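PDB 7LAP: aminoglycoside N(3)-acetyltransferase from Streptomyces griseus, which probably transfers an acetyl group from acetyl-CoA to the 3-amino group of aminoglycoside antibiotics, giving resistance to these drugs. Local coordinates for residues B[26-31]-B[66-71]; B[60-65]-B[126-131]; B[76-81]-B[116-121]; B[141-146]-B[150-155]; B[258-263]-B[267-272]. All coordinates share one frame; numbering follows the deposited sequence.

Contact 1. Residues B[26-31]-B[66-71]; sequences RIRHDL and LDVVGP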
# COMPACT_ATOMS: atom_id res chain seq x y z
N ARG B 26 -15.99 -10.51 -15.78
CA ARG B 26 -15.35 -11.76 -16.18
C ARG B 26 -14.82 -12.50 -14.96
O ARG B 26 -14.91 -13.74 -14.89
CB ARG B 26 -14.23 -11.48 -17.18
CG ARG B 26 -13.62 -12.76 -17.73
CD ARG B 26 -12.38 -13.05 -17.00
NE ARG B 26 -11.73 -14.27 -17.48
CZ ARG B 26 -10.94 -14.31 -18.55
NH1 ARG B 26 -10.73 -13.22 -19.28
NH2 ARG B 26 -10.38 -15.44 -18.89
N ILE B 27 -14.22 -11.78 -14.02
CA ILE B 27 -13.81 -12.37 -12.76
C ILE B 27 -15.02 -12.96 -12.03
O ILE B 27 -14.96 -14.08 -11.51
CB ILE B 27 -13.09 -11.32 -11.91
CG1 ILE B 27 -11.80 -10.88 -12.64
CG2 ILE B 27 -12.73 -11.94 -10.61
CD1 ILE B 27 -11.04 -9.72 -11.89
N ARG B 28 -16.13 -12.22 -11.99
CA ARG B 28 -17.33 -12.73 -11.34
C ARG B 28 -17.75 -14.05 -11.97
O ARG B 28 -18.05 -15.03 -11.27
CB ARG B 28 -18.48 -11.72 -11.45
CG ARG B 28 -19.81 -12.25 -10.83
CD ARG B 28 -21.06 -11.77 -11.53
NE ARG B 28 -20.93 -11.79 -12.99
CZ ARG B 28 -21.04 -12.87 -13.77
NH1 ARG B 28 -21.30 -14.07 -13.25
NH2 ARG B 28 -20.90 -12.75 -15.10
N HIS B 29 -17.75 -14.10 -13.30
CA HIS B 29 -18.09 -15.33 -14.01
C HIS B 29 -17.13 -16.47 -13.65
O HIS B 29 -17.57 -17.59 -13.34
CB HIS B 29 -18.08 -15.07 -15.51
CG HIS B 29 -18.10 -16.31 -16.33
ND1 HIS B 29 -16.96 -17.02 -16.62
CD2 HIS B 29 -19.12 -16.99 -16.90
CE1 HIS B 29 -17.27 -18.07 -17.36
NE2 HIS B 29 -18.58 -18.08 -17.54
N ASP B 30 -15.82 -16.19 -13.62
CA ASP B 30 -14.86 -17.25 -13.31
C ASP B 30 -14.97 -17.71 -11.86
O ASP B 30 -14.72 -18.89 -11.57
CB ASP B 30 -13.43 -16.78 -13.58
CG ASP B 30 -13.14 -16.59 -15.07
OD1 ASP B 30 -14.04 -16.85 -15.90
OD2 ASP B 30 -12.01 -16.17 -15.40
N LEU B 31 -15.28 -16.81 -10.94
CA LEU B 31 -15.44 -17.20 -9.54
C LEU B 31 -16.67 -18.09 -9.35
O LEU B 31 -16.62 -19.05 -8.58
CB LEU B 31 -15.56 -15.96 -8.65
CG LEU B 31 -14.31 -15.10 -8.51
CD1 LEU B 31 -14.66 -13.72 -7.86
CD2 LEU B 31 -13.15 -15.84 -7.77
N LEU B 66 -17.67 -9.50 -4.29
CA LEU B 66 -18.93 -9.05 -3.72
C LEU B 66 -20.10 -9.35 -4.64
O LEU B 66 -21.21 -9.62 -4.16
CB LEU B 66 -18.88 -7.54 -3.44
CG LEU B 66 -17.86 -7.17 -2.34
CD1 LEU B 66 -17.69 -5.66 -2.23
CD2 LEU B 66 -18.27 -7.77 -0.98
N ASP B 67 -19.89 -9.25 -5.96
CA ASP B 67 -20.94 -9.62 -6.89
C ASP B 67 -21.35 -11.08 -6.72
O ASP B 67 -22.53 -11.41 -6.81
CB ASP B 67 -20.50 -9.39 -8.34
CG ASP B 67 -20.32 -7.89 -8.69
OD1 ASP B 67 -20.81 -7.00 -7.97
OD2 ASP B 67 -19.63 -7.59 -9.69
N VAL B 68 -20.38 -11.98 -6.50
CA VAL B 68 -20.71 -13.39 -6.43
C VAL B 68 -21.38 -13.71 -5.10
O VAL B 68 -22.45 -14.34 -5.07
CB VAL B 68 -19.47 -14.28 -6.66
CG1 VAL B 68 -19.85 -15.74 -6.47
CG2 VAL B 68 -18.93 -14.12 -8.06
N VAL B 69 -20.80 -13.28 -3.98
CA VAL B 69 -21.36 -13.70 -2.69
C VAL B 69 -22.55 -12.84 -2.32
O VAL B 69 -23.37 -13.25 -1.49
CB VAL B 69 -20.31 -13.73 -1.55
CG1 VAL B 69 -19.09 -14.58 -1.99
CG2 VAL B 69 -19.83 -12.32 -1.13
N GLY B 70 -22.71 -11.67 -2.94
CA GLY B 70 -23.90 -10.87 -2.74
C GLY B 70 -23.96 -10.27 -1.35
O GLY B 70 -23.07 -10.48 -0.52
N PRO B 71 -25.05 -9.52 -1.05
CA PRO B 71 -25.08 -8.74 0.21
C PRO B 71 -25.06 -9.59 1.48
O PRO B 71 -24.70 -9.06 2.53
CB PRO B 71 -26.42 -7.97 0.11
CG PRO B 71 -26.84 -8.08 -1.33
CD PRO B 71 -26.31 -9.40 -1.80
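Val-68 packs against Arg-28 and Leu-31 where helix 24-34 passes the last turn of helix 58-69. This is the tight part of the contact. A single methyl does the work. With CG1 anti to the backbone N (chi1 176°), CG2 is left to reach across to the other helix. Val-68 CG2 lies 3.5 Å from Arg-28 CG and equally 3.5 Å from Arg-28 O. It also meets Leu-31 CB at 3.9 Å. The methyl therefore sits against residues one helical turn apart and touches backbone as well as side chain. Val-68 and Leu-31 are both buried.

The other part is looser and partly exposed. Here the stem of Arg-28 crosses Asp-67 at about a right angle, with Arg-28 CG 3.9 Å from Asp-67 CB. Only the aliphatic parts meet. The charged ends stay apart, with Arg-28 NE 5.5 Å from Asp-67 OD2, and no hydrogen bond joins the two segments. Each charge has a partner nearby instead. Bends at the second and third torsions of Arg-28 turn its charged end to Asp-25, and Asp-67 pairs with Arg-24.

Beyond the contact, Leu-31 also packs on Leu-65 and on Val-263 of strand 259-263, while Val-68 touches Leu-36. Helix 24-34 thus packs against helix 58-69 and also touches strand 259-263 at the edge of the main sheet.

Contact 2. Residues B[60-65]-B[126-131]; sequences TVIDAL and RRRPGA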
# COMPACT_ATOMS: atom_id res chain seq x y z
N THR B 60 -11.35 -3.97 -8.44
CA THR B 60 -12.13 -4.80 -9.35
C THR B 60 -12.24 -6.23 -8.84
O THR B 60 -13.32 -6.84 -8.93
CB THR B 60 -11.49 -4.72 -10.73
OG1 THR B 60 -11.76 -3.42 -11.26
CG2 THR B 60 -12.04 -5.80 -11.66
N VAL B 61 -11.15 -6.77 -8.29
CA VAL B 61 -11.21 -8.10 -7.69
C VAL B 61 -12.21 -8.12 -6.54
O VAL B 61 -13.05 -9.02 -6.43
CB VAL B 61 -9.81 -8.56 -7.24
CG1 VAL B 61 -9.89 -9.92 -6.52
CG2 VAL B 61 -8.86 -8.66 -8.48
N ILE B 62 -12.16 -7.10 -5.67
CA ILE B 62 -13.07 -7.07 -4.52
C ILE B 62 -14.53 -6.95 -4.96
O ILE B 62 -15.40 -7.67 -4.48
CB ILE B 62 -12.69 -5.92 -3.58
CG1 ILE B 62 -11.37 -6.22 -2.89
CG2 ILE B 62 -13.84 -5.63 -2.56
CD1 ILE B 62 -10.72 -4.91 -2.28
N ASP B 63 -14.80 -6.08 -5.92
CA ASP B 63 -16.18 -5.93 -6.36
C ASP B 63 -16.71 -7.16 -7.10
O ASP B 63 -17.91 -7.47 -6.99
CB ASP B 63 -16.29 -4.68 -7.21
CG ASP B 63 -16.34 -3.38 -6.33
OD1 ASP B 63 -17.04 -3.39 -5.27
OD2 ASP B 63 -15.69 -2.38 -6.68
N ALA B 64 -15.85 -7.89 -7.81
CA ALA B 64 -16.29 -9.15 -8.41
C ALA B 64 -16.64 -10.17 -7.32
O ALA B 64 -17.63 -10.90 -7.43
CB ALA B 64 -15.19 -9.70 -9.34
N LEU B 65 -15.80 -10.27 -6.29
CA LEU B 65 -16.10 -11.17 -5.18
C LEU B 65 -17.42 -10.80 -4.50
O LEU B 65 -18.21 -11.69 -4.15
CB LEU B 65 -14.95 -11.14 -4.15
CG LEU B 65 -13.69 -11.87 -4.61
CD1 LEU B 65 -12.43 -11.47 -3.81
CD2 LEU B 65 -13.91 -13.40 -4.53
N ARG B 126 -9.08 -4.03 3.62
CA ARG B 126 -9.26 -3.41 4.93
C ARG B 126 -9.59 -1.92 4.81
O ARG B 126 -10.24 -1.37 5.69
CB ARG B 126 -8.02 -3.62 5.81
CG ARG B 126 -6.97 -2.58 5.59
CD ARG B 126 -5.81 -2.65 6.56
NE ARG B 126 -4.79 -1.69 6.16
CZ ARG B 126 -4.70 -0.44 6.60
NH1 ARG B 126 -5.56 0.02 7.51
NH2 ARG B 126 -3.74 0.36 6.13
N ARG B 127 -9.21 -1.27 3.70
CA ARG B 127 -9.53 0.15 3.56
C ARG B 127 -10.90 0.39 2.92
O ARG B 127 -11.31 1.54 2.79
CB ARG B 127 -8.40 0.84 2.76
CG ARG B 127 -6.98 0.76 3.46
CD ARG B 127 -5.78 1.21 2.57
NE ARG B 127 -5.92 2.63 2.22
CZ ARG B 127 -5.00 3.58 2.44
NH1 ARG B 127 -3.84 3.27 3.00
NH2 ARG B 127 -5.26 4.84 2.07
N ARG B 128 -11.61 -0.67 2.51
CA ARG B 128 -12.94 -0.48 1.94
C ARG B 128 -13.87 0.17 2.97
O ARG B 128 -13.82 -0.18 4.16
CB ARG B 128 -13.55 -1.82 1.49
CG ARG B 128 -12.92 -2.38 0.18
CD ARG B 128 -13.41 -1.64 -1.07
NE ARG B 128 -14.81 -1.93 -1.34
CZ ARG B 128 -15.29 -2.26 -2.54
NH1 ARG B 128 -14.47 -2.33 -3.60
NH2 ARG B 128 -16.58 -2.50 -2.70
N PRO B 129 -14.78 1.06 2.54
CA PRO B 129 -15.85 1.52 3.44
C PRO B 129 -16.59 0.34 4.03
O PRO B 129 -16.93 -0.61 3.33
CB PRO B 129 -16.75 2.36 2.51
CG PRO B 129 -15.85 2.81 1.41
CD PRO B 129 -14.87 1.66 1.20
N GLY B 130 -16.81 0.39 5.35
CA GLY B 130 -17.47 -0.69 6.06
C GLY B 130 -16.61 -1.91 6.40
O GLY B 130 -17.11 -2.81 7.10
N ALA B 131 -15.36 -2.00 5.92
CA ALA B 131 -14.54 -3.16 6.26
C ALA B 131 -14.19 -3.13 7.74
O ALA B 131 -14.13 -2.06 8.36
CB ALA B 131 -13.23 -3.19 5.44
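Arg-128 reaches from the loop before strand 132-133 to Asp-63 and Ile-62 on helix 58-69. The loop begins at the end of helix 120-126. There Arg-126 turns elsewhere, to Glu-123 and to the backbone O of Arg-110. Arg-127 gives a hydrogen bond to the backbone O of Glu-123 of the second subunit.

Arg-128 comes next and carries the whole contact. Its chain is folded, with chi2 at -76° and chi3 at -70°. Its guanidinium meets the carboxylate of Asp-63 at its edge. Arg-128 NH2 donates to Asp-63 OD1 at 2.8 Å. The donor comes from the syn side but is tilted out of the carboxylate plane, while the oxygen lies in the guanidinium plane. A second bond, Arg-128 NH1 to Asp-63 OD2 at 3.3 Å, is weak. The two planes are turned 57° apart, so the pair is not a flat two-pronged one. Ile-62 CG2 lies over one face of the guanidinium, 3.5 Å from Arg-128 NH1 and offset toward the rim.

From Arg-128 to Ala-131 the chain makes a type II beta turn through Pro-129 and Gly-130. It is closed by Ala-131 N bonding to Arg-128 O at 3.0 Å.

The chemistry is a salt bridge with one strong and one weak bond, beside a methyl on the guanidinium face. The edge bond and the methyl together probably limit rotation of the guanidinium.

Contact 3. Residues B[76-81]-B[116-121]; sequences LVTCGW and HANGRL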
# COMPACT_ATOMS: atom_id res chain seq x y z
N LEU B 76 -13.00 -12.20 3.56
CA LEU B 76 -11.99 -12.14 4.60
C LEU B 76 -10.57 -12.21 4.05
O LEU B 76 -10.33 -12.90 3.11
CB LEU B 76 -12.11 -13.36 5.47
CG LEU B 76 -12.76 -13.38 6.82
CD1 LEU B 76 -14.21 -13.67 6.54
CD2 LEU B 76 -12.19 -14.46 7.70
N VAL B 77 -9.64 -11.52 4.68
CA VAL B 77 -8.24 -11.58 4.27
C VAL B 77 -7.37 -11.63 5.51
O VAL B 77 -7.81 -11.31 6.62
CB VAL B 77 -7.79 -10.38 3.41
CG1 VAL B 77 -8.56 -10.35 2.04
CG2 VAL B 77 -7.99 -9.11 4.18
N THR B 78 -6.11 -12.01 5.32
CA THR B 78 -5.15 -11.94 6.41
C THR B 78 -4.33 -10.68 6.20
O THR B 78 -3.87 -10.43 5.08
CB THR B 78 -4.31 -13.21 6.48
OG1 THR B 78 -3.30 -13.05 7.48
CG2 THR B 78 -3.57 -13.51 5.16
N CYS B 79 -4.23 -9.83 7.23
CA CYS B 79 -3.50 -8.55 7.17
C CYS B 79 -2.16 -8.58 7.91
O CYS B 79 -1.10 -8.30 7.32
CB CYS B 79 -4.37 -7.42 7.78
SG CYS B 79 -5.75 -6.98 6.77
N GLY B 80 -2.17 -8.86 9.21
CA GLY B 80 -0.95 -8.64 10.00
C GLY B 80 -0.60 -7.16 10.06
O GLY B 80 -1.39 -6.29 9.73
N TRP B 81 0.64 -6.91 10.47
CA TRP B 81 1.13 -5.55 10.72
C TRP B 81 2.54 -5.41 10.15
O TRP B 81 3.48 -6.02 10.68
CB TRP B 81 1.14 -5.24 12.21
CG TRP B 81 1.56 -3.87 12.60
CD1 TRP B 81 1.66 -2.76 11.78
CD2 TRP B 81 1.98 -3.45 13.90
NE1 TRP B 81 2.13 -1.69 12.50
CE2 TRP B 81 2.32 -2.08 13.81
CE3 TRP B 81 2.07 -4.09 15.15
CZ2 TRP B 81 2.74 -1.34 14.92
CZ3 TRP B 81 2.52 -3.35 16.26
CH2 TRP B 81 2.85 -1.99 16.14
N HIS B 116 3.46 -6.37 3.88
CA HIS B 116 3.65 -6.19 2.44
C HIS B 116 3.65 -7.51 1.69
O HIS B 116 3.22 -7.56 0.52
CB HIS B 116 4.95 -5.45 2.19
CG HIS B 116 4.91 -4.02 2.61
ND1 HIS B 116 3.79 -3.43 3.15
CD2 HIS B 116 5.86 -3.05 2.56
CE1 HIS B 116 4.04 -2.17 3.43
NE2 HIS B 116 5.29 -1.91 3.08
N ALA B 117 4.10 -8.58 2.33
CA ALA B 117 4.12 -9.87 1.65
C ALA B 117 2.73 -10.36 1.27
O ALA B 117 2.61 -11.18 0.37
CB ALA B 117 4.81 -10.90 2.54
N ASN B 118 1.67 -9.88 1.93
CA ASN B 118 0.34 -10.32 1.52
C ASN B 118 -0.16 -9.61 0.26
O ASN B 118 -1.20 -10.00 -0.29
CB ASN B 118 -0.64 -10.14 2.68
CG ASN B 118 -0.28 -11.02 3.86
OD1 ASN B 118 0.42 -12.02 3.70
ND2 ASN B 118 -0.70 -10.62 5.06
N GLY B 119 0.58 -8.63 -0.25
CA GLY B 119 0.26 -8.03 -1.53
C GLY B 119 -0.81 -6.97 -1.37
O GLY B 119 -1.24 -6.64 -0.26
N ARG B 120 -1.24 -6.42 -2.46
CA ARG B 120 -2.20 -5.38 -2.43
C ARG B 120 -3.61 -5.72 -2.02
O ARG B 120 -4.31 -4.85 -1.62
CB ARG B 120 -2.23 -4.67 -3.77
CG ARG B 120 -1.04 -3.81 -4.07
CD ARG B 120 -0.97 -3.54 -5.56
NE ARG B 120 -1.80 -2.42 -5.87
CZ ARG B 120 -2.35 -2.15 -7.04
NH1 ARG B 120 -2.14 -2.91 -8.07
NH2 ARG B 120 -3.09 -1.09 -7.15
N LEU B 121 -4.03 -6.95 -2.13
CA LEU B 121 -5.48 -7.15 -1.91
C LEU B 121 -5.90 -6.98 -0.44
O LEU B 121 -6.94 -6.36 -0.18
CB LEU B 121 -5.96 -8.51 -2.44
CG LEU B 121 -6.75 -8.45 -3.75
CD1 LEU B 121 -8.04 -7.61 -3.58
CD2 LEU B 121 -5.84 -7.90 -4.89
O HOH W 1 -0.37 -11.91 7.55
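The amide of Asn-118 approaches the end of strand 74-78 with its nitrogen leading. Asn-118 ND2 lies 3.2 Å from Thr-78 O. The same Asn-118 ND2 is 3.3 Å from Cys-79 O. A water bridges the two side chains. It accepts a hydrogen bond from Asn-118 ND2 at 2.8 Å and is 3.1 Å from Thr-78 OG1. Thr-78 OG1 lies anti to the backbone N (chi1 175°), which brings it to this water. Thr-78 and Asn-118 cross at about a right angle.

Around this shell the backbones are tied down. Asn-118 ends a short 3-10 turn, in which Gly-119 N bonds to His-116 O at 3.0 Å. Cys-79 has backbone hydrogen bonds with Glu-115 and Ser-140. Further out, Gly-80 O takes a hydrogen bond from Arg-133, and Arg-120 forms salt bridges with Asp-83 and Glu-113 of the second subunit.

The arrangement holds the loop leaving the C-terminal end of strand 74-78, an inner strand of the mixed sheet, to the turn that leads into helix 120-126 of this antibiotic N-acetyltransferase.

Contact 4. Residues B[141-146]-B[150-155]; sequences LAALGA and ALMDAH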
# COMPACT_ATOMS: atom_id res chain seq x y z
N LEU B 141 -6.86 -9.99 11.01
CA LEU B 141 -7.51 -10.23 9.74
C LEU B 141 -8.33 -8.99 9.41
O LEU B 141 -8.46 -8.08 10.23
CB LEU B 141 -8.43 -11.46 9.80
CG LEU B 141 -7.87 -12.76 10.36
CD1 LEU B 141 -8.84 -13.88 10.03
CD2 LEU B 141 -6.61 -13.02 9.64
N ALA B 142 -8.93 -8.98 8.23
CA ALA B 142 -9.95 -7.99 7.96
C ALA B 142 -11.08 -8.66 7.21
O ALA B 142 -10.87 -9.67 6.54
CB ALA B 142 -9.38 -6.82 7.18
N ALA B 143 -12.27 -8.07 7.30
CA ALA B 143 -13.45 -8.65 6.69
C ALA B 143 -14.37 -7.55 6.18
O ALA B 143 -14.41 -6.44 6.72
CB ALA B 143 -14.22 -9.55 7.68
N LEU B 144 -15.18 -7.91 5.18
CA LEU B 144 -16.09 -6.98 4.52
C LEU B 144 -17.34 -7.77 4.16
O LEU B 144 -17.25 -8.77 3.43
CB LEU B 144 -15.46 -6.36 3.25
CG LEU B 144 -16.33 -5.36 2.49
CD1 LEU B 144 -16.60 -4.08 3.34
CD2 LEU B 144 -15.70 -4.98 1.13
N GLY B 145 -18.51 -7.32 4.64
CA GLY B 145 -19.73 -8.02 4.30
C GLY B 145 -20.56 -8.34 5.54
O GLY B 145 -20.29 -7.86 6.65
N ALA B 146 -21.56 -9.21 5.35
CA ALA B 146 -22.65 -9.33 6.31
C ALA B 146 -22.18 -9.87 7.66
O ALA B 146 -22.69 -9.47 8.70
CB ALA B 146 -23.74 -10.23 5.73
N ALA B 150 -19.01 -10.00 13.56
CA ALA B 150 -18.85 -11.16 14.44
C ALA B 150 -17.61 -11.98 14.08
O ALA B 150 -16.98 -12.57 14.97
CB ALA B 150 -20.10 -12.05 14.36
N LEU B 151 -17.23 -12.03 12.81
CA LEU B 151 -16.02 -12.77 12.45
C LEU B 151 -14.77 -12.13 13.06
O LEU B 151 -13.87 -12.83 13.53
CB LEU B 151 -15.86 -12.86 10.93
CG LEU B 151 -16.70 -13.92 10.20
CD1 LEU B 151 -16.65 -13.70 8.71
CD2 LEU B 151 -16.26 -15.32 10.59
N MET B 152 -14.70 -10.80 13.03
CA MET B 152 -13.50 -10.08 13.47
C MET B 152 -13.49 -9.73 14.95
O MET B 152 -12.44 -9.34 15.48
CB MET B 152 -13.36 -8.79 12.67
CG MET B 152 -13.21 -9.04 11.14
SD MET B 152 -11.69 -9.91 10.72
CE MET B 152 -12.26 -11.61 10.47
N ASP B 153 -14.64 -9.83 15.60
CA ASP B 153 -14.84 -9.24 16.92
C ASP B 153 -13.91 -9.87 17.95
O ASP B 153 -13.73 -11.09 17.97
CB ASP B 153 -16.29 -9.43 17.36
CG ASP B 153 -16.59 -8.74 18.69
OD1 ASP B 153 -16.39 -7.51 18.76
OD2 ASP B 153 -17.04 -9.41 19.65
N ALA B 154 -13.33 -9.04 18.80
CA ALA B 154 -12.58 -9.49 19.97
C ALA B 154 -11.59 -10.61 19.63
O ALA B 154 -11.63 -11.69 20.21
CB ALA B 154 -13.55 -9.96 21.07
N HIS B 155 -10.68 -10.34 18.69
CA HIS B 155 -9.64 -11.32 18.36
C HIS B 155 -8.88 -11.73 19.63
O HIS B 155 -8.33 -10.85 20.33
CB HIS B 155 -8.68 -10.74 17.35
CG HIS B 155 -7.89 -11.77 16.59
ND1 HIS B 155 -7.64 -11.65 15.24
CD2 HIS B 155 -7.29 -12.92 16.99
CE1 HIS B 155 -6.90 -12.67 14.84
NE2 HIS B 155 -6.69 -13.46 15.88
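The flat groups that Met-152 meets are two successive peptide planes of strand 141-145. Its sulfur lies against both. Met-152 SD is 3.7 Å from Leu-141 C and 3.8 Å from Ala-142 C. The ring of His-155 is bonded away from the contact. Its ND1 pairs with Ser-134 OG, its NE2 with Pro-160 O, and the ring also meets that of His-136.

Met-152 also packs on side chains. Met-152 CG touches Ala-143 CB at 3.6 Å, and Met-152 SD lies 3.7 Å from Leu-141 CB. The methyl Met-152 CE lies 3.9 Å from Leu-141 CB. A bend at chi2 (-65°) folds the chain over the strand. This is helix-on-sheet packing between elements adjacent in sequence: strand 141-145 runs into helix 148-152, which turns back over one face of the sheet. Leu-141 and Ala-143 point to the helix, while Ala-142 between them points away, toward Arg-126 of helix 120-126. Pro-166 of helix 166-172 touches both Leu-141 and Met-152.

Contact 5. Residues B[258-263]-B[267-272]; sequences GREGFV and RSRLFD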
# COMPACT_ATOMS: atom_id res chain seq x y z
N GLY B 258 -11.43 -29.65 -2.26
CA GLY B 258 -11.02 -28.46 -2.98
C GLY B 258 -11.24 -28.60 -4.48
O GLY B 258 -11.14 -29.69 -5.05
N ARG B 259 -11.58 -27.50 -5.12
CA ARG B 259 -11.84 -27.49 -6.55
C ARG B 259 -10.85 -26.53 -7.18
O ARG B 259 -10.61 -25.45 -6.65
CB ARG B 259 -13.30 -27.07 -6.85
CG ARG B 259 -13.57 -26.78 -8.34
CD ARG B 259 -15.05 -26.92 -8.73
NE ARG B 259 -15.38 -26.32 -10.03
CZ ARG B 259 -15.24 -26.93 -11.22
NH1 ARG B 259 -14.80 -28.18 -11.28
NH2 ARG B 259 -15.58 -26.30 -12.35
N GLU B 260 -10.26 -26.94 -8.30
CA GLU B 260 -9.27 -26.13 -9.00
C GLU B 260 -9.86 -25.56 -10.28
O GLU B 260 -10.67 -26.21 -10.95
CB GLU B 260 -8.02 -26.96 -9.33
CG GLU B 260 -7.48 -27.69 -8.11
CD GLU B 260 -5.97 -27.95 -8.20
OE1 GLU B 260 -5.20 -27.02 -8.53
OE2 GLU B 260 -5.57 -29.11 -7.95
N GLY B 261 -9.43 -24.37 -10.63
CA GLY B 261 -9.77 -23.83 -11.93
C GLY B 261 -9.00 -22.56 -12.21
O GLY B 261 -7.89 -22.39 -11.72
N PHE B 262 -9.58 -21.65 -13.00
CA PHE B 262 -8.84 -20.49 -13.44
C PHE B 262 -9.71 -19.26 -13.29
O PHE B 262 -10.93 -19.33 -13.49
CB PHE B 262 -8.31 -20.67 -14.87
CG PHE B 262 -7.30 -21.79 -14.95
CD1 PHE B 262 -7.72 -23.10 -15.12
CD2 PHE B 262 -5.95 -21.53 -14.78
CE1 PHE B 262 -6.81 -24.16 -15.11
CE2 PHE B 262 -5.04 -22.57 -14.79
CZ PHE B 262 -5.47 -23.89 -14.96
N VAL B 263 -9.10 -18.19 -12.81
CA VAL B 263 -9.75 -16.90 -12.68
C VAL B 263 -8.85 -15.93 -13.42
O VAL B 263 -7.72 -15.68 -12.98
CB VAL B 263 -9.96 -16.48 -11.23
CG1 VAL B 263 -10.63 -15.05 -11.12
CG2 VAL B 263 -10.83 -17.50 -10.51
N ARG B 267 -4.20 -19.61 -11.84
CA ARG B 267 -4.55 -20.90 -11.26
C ARG B 267 -5.15 -20.69 -9.88
O ARG B 267 -4.50 -20.09 -9.01
CB ARG B 267 -3.31 -21.80 -11.18
CG ARG B 267 -3.61 -23.27 -10.92
CD ARG B 267 -2.34 -24.08 -11.10
NE ARG B 267 -1.87 -24.08 -12.49
CZ ARG B 267 -2.29 -24.93 -13.41
NH1 ARG B 267 -3.19 -25.85 -13.08
NH2 ARG B 267 -1.81 -24.89 -14.66
N SER B 268 -6.39 -21.16 -9.68
CA SER B 268 -7.15 -20.84 -8.47
C SER B 268 -7.71 -22.11 -7.85
O SER B 268 -7.98 -23.09 -8.54
CB SER B 268 -8.27 -19.86 -8.79
OG SER B 268 -7.64 -18.67 -9.27
N ARG B 269 -7.89 -22.07 -6.53
CA ARG B 269 -8.40 -23.23 -5.80
C ARG B 269 -9.38 -22.77 -4.73
O ARG B 269 -9.09 -21.84 -3.98
CB ARG B 269 -7.28 -24.02 -5.11
CG ARG B 269 -6.42 -24.83 -6.08
CD ARG B 269 -5.07 -24.18 -6.20
NE ARG B 269 -4.05 -25.11 -6.73
CZ ARG B 269 -2.77 -24.79 -6.83
NH1 ARG B 269 -2.36 -23.59 -6.41
NH2 ARG B 269 -1.90 -25.66 -7.34
N LEU B 270 -10.50 -23.46 -4.65
CA LEU B 270 -11.58 -23.12 -3.73
C LEU B 270 -11.86 -24.32 -2.85
O LEU B 270 -12.15 -25.41 -3.36
CB LEU B 270 -12.83 -22.69 -4.49
CG LEU B 270 -14.02 -22.30 -3.59
CD1 LEU B 270 -13.63 -21.08 -2.74
CD2 LEU B 270 -15.24 -22.01 -4.48
N PHE B 271 -11.78 -24.13 -1.53
CA PHE B 271 -11.94 -25.16 -0.52
C PHE B 271 -13.05 -24.79 0.45
O PHE B 271 -13.21 -23.63 0.81
CB PHE B 271 -10.67 -25.32 0.35
CG PHE B 271 -9.41 -25.58 -0.43
CD1 PHE B 271 -8.69 -24.52 -0.99
CD2 PHE B 271 -8.93 -26.88 -0.58
CE1 PHE B 271 -7.49 -24.75 -1.70
CE2 PHE B 271 -7.75 -27.13 -1.30
CZ PHE B 271 -7.03 -26.06 -1.86
N ASP B 272 -13.75 -25.81 0.96
CA ASP B 272 -14.57 -25.59 2.15
C ASP B 272 -13.66 -25.63 3.39
O ASP B 272 -12.84 -26.55 3.54
CB ASP B 272 -15.68 -26.64 2.25
CG ASP B 272 -16.67 -26.58 1.08
OD1 ASP B 272 -16.97 -25.47 0.59
OD2 ASP B 272 -17.15 -27.65 0.63
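Backbone hydrogen bonds join Arg-259 to Leu-270 and Gly-261 to Ser-268 as antiparallel hydrogen-bonded pairs. Arg-259 N to Leu-270 O and Leu-270 N to Arg-259 O are both 2.8 Å. Gly-261 N to Ser-268 O and Ser-268 N to Gly-261 O are also both 2.8 Å. CA-H...O contacts add to them, such as Arg-269 CA to Arg-259 O at 3.2 Å.

Glu-260 and Arg-269 form a non-hydrogen-bonded pair and carry the salt bridge. Glu-260 CG stands anti to the carbonyl carbon (chi1 -51°), which lays the chain alongside Arg-269. Arg-269 NE donates to Glu-260 OE1 at 2.9 Å, from above the carboxylate plane, with an N-H...O angle of only 144°.

The two strands form a beta hairpin at one edge of the mixed sheet. Their directions differ by 138°, a marked twist. Strand 266-272 bonds on its other side to strand 176-180, while 259-263 is outermost within the chain.

Van der Waals packing lies at the two ends. Val-263 CG2 is 3.6 Å from Ser-268 OG, whose hydrogen-bond partner is Ala-266 O. At the other end Phe-271 CD2 lies 3.6 Å from Gly-258 CA, and the Phe-271 ring also packs on helix 244-254.

From the N terminus, helix 24-34 opens contact 1. Helix 58-69 opens contact 2 at 60-65 before 66-71 closes contact 1, so the two loops cross on one helix. Contact 3 then opens and closes between the two segments of contact 2, and Leu-121 packs on Ile-62. Contacts 4 and 5 follow in series, each closing a short loop. Contacts 3 and 4 meet through the neighbouring strands 74-78 and 141-145, and contacts 2 and 4 where Ala-131 and Arg-126 touch strand 141-145. Contact 5 builds the far edge of the same sheet and joins contact 1 through Val-263 on Ile-27 and Leu-31. Contacts 2 and 3 also reach the second subunit.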